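Local coordinates for hydrolase (Bacteroides thetaiotaomicron, PDB 2OBB), which binds magnesium and is probably a hydrolase of the haloacid dehalogenase (HAD) type, though its substrate is unknown, at residues Met4-Asp9 and Glu39-Ile44; Ile44-Arg49 and Ala70-Tyr75. One frame throughout, in Å; residues are numbered along the deposited sequence.

Contact 1: Met4-Asp9 and Glu39-Ile44. With MG (magnesium ion), chain B.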
loop_
_atom_site.group_PDB
_atom_site.type_symbol
_atom_site.label_atom_id
_atom_site.label_comp_id
_atom_site.label_asym_id
_atom_site.label_seq_id
_atom_site.Cartn_x
_atom_site.Cartn_y
_atom_site.Cartn_z
HETATM N N MSE A 4 -7.499 -8.989 -11.561
HETATM C CA MSE A 4 -6.672 -7.908 -11.076
HETATM C C MSE A 4 -5.247 -8.339 -10.711
HETATM O O MSE A 4 -4.988 -9.482 -10.379
HETATM C CB MSE A 4 -7.330 -7.285 -9.846
HETATM C CG MSE A 4 -8.612 -6.460 -10.082
HETATM SE SE MSE A 4 -9.077 -5.524 -8.382
HETATM C CE MSE A 4 -9.656 -7.066 -7.307
ATOM N N THR A 5 -4.332 -7.385 -10.737
ATOM C CA THR A 5 -2.988 -7.596 -10.246
ATOM C C THR A 5 -2.930 -7.089 -8.815
ATOM O O THR A 5 -3.094 -5.900 -8.557
ATOM C CB THR A 5 -1.984 -6.829 -11.112
ATOM O OG1 THR A 5 -2.124 -7.238 -12.478
ATOM C CG2 THR A 5 -0.546 -7.085 -10.635
ATOM N N ILE A 6 -2.675 -7.994 -7.886
ATOM C CA ILE A 6 -2.758 -7.711 -6.462
ATOM C C ILE A 6 -1.349 -7.784 -5.888
ATOM O O ILE A 6 -0.691 -8.826 -6.035
ATOM C CB ILE A 6 -3.649 -8.751 -5.795
ATOM C CG1 ILE A 6 -5.048 -8.739 -6.466
ATOM C CG2 ILE A 6 -3.737 -8.519 -4.297
ATOM C CD1 ILE A 6 -5.988 -9.760 -5.953
ATOM N N ALA A 7 -0.891 -6.693 -5.247
ATOM C CA ALA A 7 0.374 -6.694 -4.535
ATOM C C ALA A 7 0.134 -7.176 -3.114
ATOM O O ALA A 7 -0.721 -6.635 -2.430
ATOM C CB ALA A 7 0.969 -5.302 -4.516
ATOM N N VAL A 8 0.870 -8.186 -2.669
ATOM C CA VAL A 8 0.673 -8.698 -1.319
ATOM C C VAL A 8 1.944 -8.604 -0.498
ATOM O O VAL A 8 3.008 -9.137 -0.875
ATOM C CB VAL A 8 0.125 -10.163 -1.288
ATOM C CG1 VAL A 8 -0.405 -10.538 0.157
ATOM C CG2 VAL A 8 -0.977 -10.345 -2.328
ATOM N N ASP A 9 1.828 -7.946 0.647
ATOM C CA ASP A 9 2.950 -7.843 1.562
ATOM C C ASP A 9 3.215 -9.212 2.187
ATOM O O ASP A 9 2.363 -10.094 2.140
ATOM C CB ASP A 9 2.638 -6.801 2.612
ATOM C CG ASP A 9 3.691 -6.708 3.667
ATOM O OD1 ASP A 9 4.858 -6.515 3.311
ATOM O OD2 ASP A 9 3.348 -6.787 4.868
ATOM N N GLU A 39 -9.327 -17.602 -9.244
ATOM C CA GLU A 39 -10.279 -16.652 -9.833
ATOM C C GLU A 39 -9.610 -15.758 -10.880
ATOM O O GLU A 39 -10.222 -14.816 -11.360
ATOM C CB GLU A 39 -10.941 -15.793 -8.751
ATOM C CG GLU A 39 -11.243 -16.565 -7.463
ATOM C CD GLU A 39 -12.707 -16.521 -7.047
ATOM O OE1 GLU A 39 -13.576 -16.125 -7.877
ATOM O OE2 GLU A 39 -12.986 -16.923 -5.894
ATOM N N LYS A 40 -8.349 -16.069 -11.196
ATOM C CA LYS A 40 -7.567 -15.448 -12.283
ATOM C C LYS A 40 -6.863 -14.134 -11.929
ATOM O O LYS A 40 -6.397 -13.428 -12.826
ATOM C CB LYS A 40 -8.404 -15.260 -13.563
ATOM C CG LYS A 40 -9.084 -16.515 -14.087
ATOM C CD LYS A 40 -8.173 -17.743 -14.173
ATOM C CE LYS A 40 -8.989 -18.917 -14.753
ATOM N NZ LYS A 40 -8.367 -20.241 -14.478
ATOM N N HIS A 41 -6.794 -13.803 -10.641
ATOM C CA HIS A 41 -6.056 -12.610 -10.210
ATOM C C HIS A 41 -4.580 -12.970 -10.280
ATOM O O HIS A 41 -4.228 -14.147 -10.173
ATOM C CB HIS A 41 -6.467 -12.158 -8.795
ATOM C CG HIS A 41 -7.895 -11.724 -8.700
ATOM N ND1 HIS A 41 -8.376 -10.602 -9.338
ATOM C CD2 HIS A 41 -8.962 -12.291 -8.088
ATOM C CE1 HIS A 41 -9.674 -10.487 -9.115
ATOM N NE2 HIS A 41 -10.055 -11.504 -8.361
ATOM N N ARG A 42 -3.733 -11.966 -10.482
ATOM C CA ARG A 42 -2.298 -12.164 -10.419
ATOM C C ARG A 42 -1.840 -11.700 -9.048
ATOM O O ARG A 42 -2.294 -10.662 -8.603
ATOM C CB ARG A 42 -1.582 -11.332 -11.475
ATOM C CG ARG A 42 -1.729 -11.829 -12.881
ATOM C CD ARG A 42 -1.074 -10.849 -13.827
ATOM N NE ARG A 42 -1.012 -11.404 -15.177
ATOM C CZ ARG A 42 -0.492 -10.782 -16.225
ATOM N NH1 ARG A 42 0.048 -9.578 -16.105
ATOM N NH2 ARG A 42 -0.495 -11.379 -17.388
ATOM N N LEU A 43 -0.968 -12.473 -8.399
ATOM C CA LEU A 43 -0.371 -12.094 -7.131
ATOM C C LEU A 43 1.071 -11.711 -7.329
ATOM O O LEU A 43 1.849 -12.459 -7.905
ATOM C CB LEU A 43 -0.459 -13.245 -6.115
ATOM C CG LEU A 43 -1.864 -13.862 -5.940
ATOM C CD1 LEU A 43 -1.824 -14.907 -4.821
ATOM C CD2 LEU A 43 -2.946 -12.833 -5.682
ATOM N N ILE A 44 1.436 -10.538 -6.846
ATOM C CA ILE A 44 2.825 -10.121 -6.854
ATOM C C ILE A 44 3.257 -9.938 -5.417
ATOM O O ILE A 44 2.630 -9.202 -4.678
ATOM C CB ILE A 44 3.031 -8.803 -7.643
ATOM C CG1 ILE A 44 2.635 -8.998 -9.112
ATOM C CG2 ILE A 44 4.475 -8.324 -7.545
ATOM C CD1 ILE A 44 2.916 -7.763 -9.956
HETATM MG MG MG B . 4.003 -6.080 6.730
HETATM O O HOH W 1 -0.237 -7.516 -14.203
HETATM O O HOH W 2 5.913 -5.876 6.113
HETATM O O HOH W 3 3.837 -4.261 5.639
HETATM O O HOH W 4 4.392 -5.247 8.636
#

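Contact 2: Ile44-Arg49 and Ala70-Tyr75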
loop_
_atom_site.group_PDB
_atom_site.type_symbol
_atom_site.label_atom_id
_atom_site.label_comp_id
_atom_site.label_asym_id
_atom_site.label_seq_id
_atom_site.Cartn_x
_atom_site.Cartn_y
_atom_site.Cartn_z
ATOM N N ILE A 44 1.436 -10.538 -6.846
ATOM C CA ILE A 44 2.825 -10.121 -6.854
ATOM C C ILE A 44 3.257 -9.938 -5.417
ATOM O O ILE A 44 2.630 -9.202 -4.678
ATOM C CB ILE A 44 3.031 -8.803 -7.643
ATOM C CG1 ILE A 44 2.635 -8.998 -9.112
ATOM C CG2 ILE A 44 4.475 -8.324 -7.545
ATOM C CD1 ILE A 44 2.916 -7.763 -9.956
ATOM N N LEU A 45 4.331 -10.611 -5.020
ATOM C CA LEU A 45 4.898 -10.388 -3.702
ATOM C C LEU A 45 5.531 -9.003 -3.645
ATOM O O LEU A 45 6.280 -8.614 -4.556
ATOM C CB LEU A 45 5.892 -11.478 -3.354
ATOM C CG LEU A 45 6.374 -11.496 -1.902
ATOM C CD1 LEU A 45 5.205 -11.709 -0.908
ATOM C CD2 LEU A 45 7.427 -12.610 -1.781
ATOM N N TRP A 46 5.191 -8.251 -2.597
ATOM C CA TRP A 46 5.608 -6.852 -2.466
ATOM C C TRP A 46 6.121 -6.657 -1.061
ATOM O O TRP A 46 5.334 -6.431 -0.137
ATOM C CB TRP A 46 4.397 -5.955 -2.733
ATOM C CG TRP A 46 4.599 -4.471 -2.946
ATOM C CD1 TRP A 46 3.757 -3.502 -2.521
ATOM C CD2 TRP A 46 5.671 -3.789 -3.658
ATOM N NE1 TRP A 46 4.219 -2.268 -2.907
ATOM C CE2 TRP A 46 5.384 -2.411 -3.606
ATOM C CE3 TRP A 46 6.834 -4.211 -4.317
ATOM C CZ2 TRP A 46 6.201 -1.436 -4.217
ATOM C CZ3 TRP A 46 7.654 -3.256 -4.908
ATOM C CH2 TRP A 46 7.324 -1.868 -4.857
ATOM N N SER A 47 7.441 -6.776 -0.905
ATOM C CA SER A 47 8.100 -6.813 0.389
ATOM C C SER A 47 9.375 -5.986 0.388
ATOM O O SER A 47 10.061 -5.885 -0.634
ATOM C CB SER A 47 8.454 -8.258 0.709
ATOM O OG SER A 47 9.016 -8.369 1.992
ATOM N N VAL A 48 9.709 -5.393 1.532
ATOM C CA VAL A 48 10.994 -4.740 1.670
ATOM C C VAL A 48 12.114 -5.791 1.641
ATOM O O VAL A 48 13.274 -5.444 1.445
ATOM C CB VAL A 48 11.093 -3.817 2.940
ATOM C CG1 VAL A 48 10.147 -2.620 2.807
ATOM C CG2 VAL A 48 10.846 -4.609 4.242
ATOM N N ARG A 49 11.756 -7.066 1.829
ATOM C CA ARG A 49 12.704 -8.181 1.660
ATOM C C ARG A 49 13.372 -8.144 0.266
ATOM O O ARG A 49 12.685 -7.976 -0.765
ATOM C CB ARG A 49 12.004 -9.535 1.872
ATOM C CG ARG A 49 11.682 -9.862 3.334
ATOM C CD ARG A 49 10.842 -11.143 3.492
ATOM N NE ARG A 49 10.522 -11.451 4.891
ATOM C CZ ARG A 49 11.134 -12.370 5.642
ATOM N NH1 ARG A 49 12.121 -13.115 5.149
ATOM N NH2 ARG A 49 10.754 -12.550 6.908
ATOM N N ALA A 70 4.978 -12.559 -9.864
ATOM C CA ALA A 70 6.324 -11.970 -9.714
ATOM C C ALA A 70 6.585 -11.544 -8.282
ATOM O O ALA A 70 5.662 -11.516 -7.471
ATOM C CB ALA A 70 6.547 -10.773 -10.682
ATOM N N ALA A 71 7.842 -11.203 -8.000
ATOM C CA ALA A 71 8.314 -10.726 -6.693
ATOM C C ALA A 71 9.018 -9.388 -6.849
ATOM O O ALA A 71 10.122 -9.309 -7.430
ATOM C CB ALA A 71 9.280 -11.720 -6.065
ATOM N N ASN A 72 8.377 -8.346 -6.317
ATOM C CA ASN A 72 8.910 -6.988 -6.287
ATOM C C ASN A 72 9.240 -6.497 -7.688
ATOM O O ASN A 72 10.128 -5.651 -7.880
ATOM C CB ASN A 72 10.124 -6.882 -5.346
ATOM C CG ASN A 72 9.776 -7.217 -3.898
ATOM O OD1 ASN A 72 8.602 -7.196 -3.505
ATOM N ND2 ASN A 72 10.789 -7.537 -3.102
ATOM N N LYS A 73 8.548 -7.060 -8.665
ATOM C CA LYS A 73 8.601 -6.535 -10.017
ATOM C C LYS A 73 7.178 -6.497 -10.535
ATOM O O LYS A 73 6.278 -7.152 -9.970
ATOM C CB LYS A 73 9.429 -7.433 -10.932
ATOM C CG LYS A 73 10.807 -7.846 -10.444
ATOM C CD LYS A 73 11.473 -8.677 -11.541
ATOM C CE LYS A 73 12.733 -9.359 -11.066
ATOM N NZ LYS A 73 13.485 -8.414 -10.203
ATOM N N ASP A 74 6.980 -5.733 -11.603
ATOM C CA ASP A 74 5.679 -5.647 -12.261
ATOM C C ASP A 74 5.423 -6.848 -13.148
ATOM O O ASP A 74 4.271 -7.164 -13.467
ATOM C CB ASP A 74 5.547 -4.335 -13.054
ATOM C CG ASP A 74 5.054 -3.200 -12.185
ATOM O OD1 ASP A 74 4.207 -3.469 -11.305
ATOM O OD2 ASP A 74 5.523 -2.054 -12.349
ATOM N N TYR A 75 6.501 -7.509 -13.547
ATOM C CA TYR A 75 6.429 -8.728 -14.335
ATOM C C TYR A 75 7.800 -9.401 -14.286
ATOM O O TYR A 75 8.828 -8.717 -14.291
ATOM C CB TYR A 75 5.963 -8.452 -15.777
ATOM C CG TYR A 75 6.623 -7.267 -16.451
ATOM C CD1 TYR A 75 7.828 -7.416 -17.133
ATOM C CD2 TYR A 75 6.027 -6.005 -16.428
ATOM C CE1 TYR A 75 8.431 -6.342 -17.762
ATOM C CE2 TYR A 75 6.623 -4.920 -17.058
ATOM C CZ TYR A 75 7.828 -5.099 -17.721
ATOM O OH TYR A 75 8.439 -4.040 -18.344
#

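Contact 1: Met4-Asp9 and Glu39-Ile44
Met4, present as selenomethionine, meets His41 just before the two strands pair. Its backbone N donates to His41 ND1 at 2.9 Å, close to the ring plane but bent (142° at the hydrogen), so the imidazole accepts through ND1, which is therefore probably unprotonated. The two side chains run alongside each other, and bending at chi3 (-71°) brings Met4 CE to 3.9 Å from His41 CE1. From Met4 O, which takes the N-H of Arg42, the strands run parallel. Beta-branched Thr5 suits an extended backbone and uses both branches: CG2, anti to its own N, lies 3.6 Å from Ile44 CD1, while OG1 shares a water with Arg42 NH1 at the tip of that extended side chain. Ile6 turns to the other face, where its CD1 approaches His41 CB obliquely at 3.7 Å. Its backbone N and O bond to Arg42 O and Ile44 N, the latter nearly straight at 171°. This is the parallel pairing of a beta-alpha-beta unit whose connecting helix, 29-38, packs on Leu43 and Val8. Small Ala7 points its methyl to the face of Thr5 and Ile44, while its backbone bonds to strand 93-95 along the other edge. Val8 N makes the last backbone bond between the segments, to Ile44 O. Asp9 follows and binds magnesium through OD2 at 2.1 Å, with Asp11 and Asp97 completing the protein ligands, while OD1 pairs with Lys88 of the second subunit.

Contact 2: Ile44-Arg49 and Ala70-Tyr75
The side chain of Asn72 makes the main polar contact, its carboxamide reaching across to the loop that follows strand 42-45. OD1 accepts the N-H of Ser47 at 2.9 Å, in the amide plane and on a lone pair, with 162° at the hydrogen. The same oxygen lies at the edge of the Trp46 indole, 3.6 Å from CE3, with amide and ring planes turned 70° apart. ND2 points the other way, 3.0 Å from Arg49 O. Asn72 CG stands anti to its carbonyl carbon (chi1 -62°), and the residue's left-handed backbone (positive phi) suits asparagine at this place. Behind it, two parallel-strand bonds set the position: Leu45 N donates to Ala70 O, and Asn72 N to Leu45 O at 2.8 Å. Ala70 and Ala71 put their methyls on opposite faces, and Ala71 CB meets Leu45 CB under helix 51-62, where a short side chain fits. On the other face Ile44 CG2 rests 3.2 Å from Lys73 O. Farther out, Ser47 OG takes the N-H of Arg49 in an ST turn, and Arg49 reaches Asp11 of the magnesium site in a salt bridge. Trp46 packs on Trp46 of the second subunit. Asn72 OD1 is also 2.9 Å from another acceptor, Leu45 O. The bond from Ser47 N probably helps offset this oxygen-oxygen repulsion, and the amide probably helps hold the loop leading to Arg49, beside the metal site.

From the N terminus, strand 5-8 enters the middle of the parallel sheet and the chain passes through helix 29-38 before strand 42-45 returns beside it; contact 1 closes this loop. Helix 51-62 then carries the chain to strand 70-71, and contact 2 closes the second beta-alpha-beta unit. The two loops follow in series, neither nested nor crossed, and meet at Ile44, from which strand 42-45 pairs with a neighbour along each edge. They also touch directly: Val8 O lies 2.9 Å from Trp46 N, a probable hydrogen bond that continues the pairing past Ile44. Together they tie three adjacent strands and place Asp9 at the metal, with Ser47 and Arg49 close to the site.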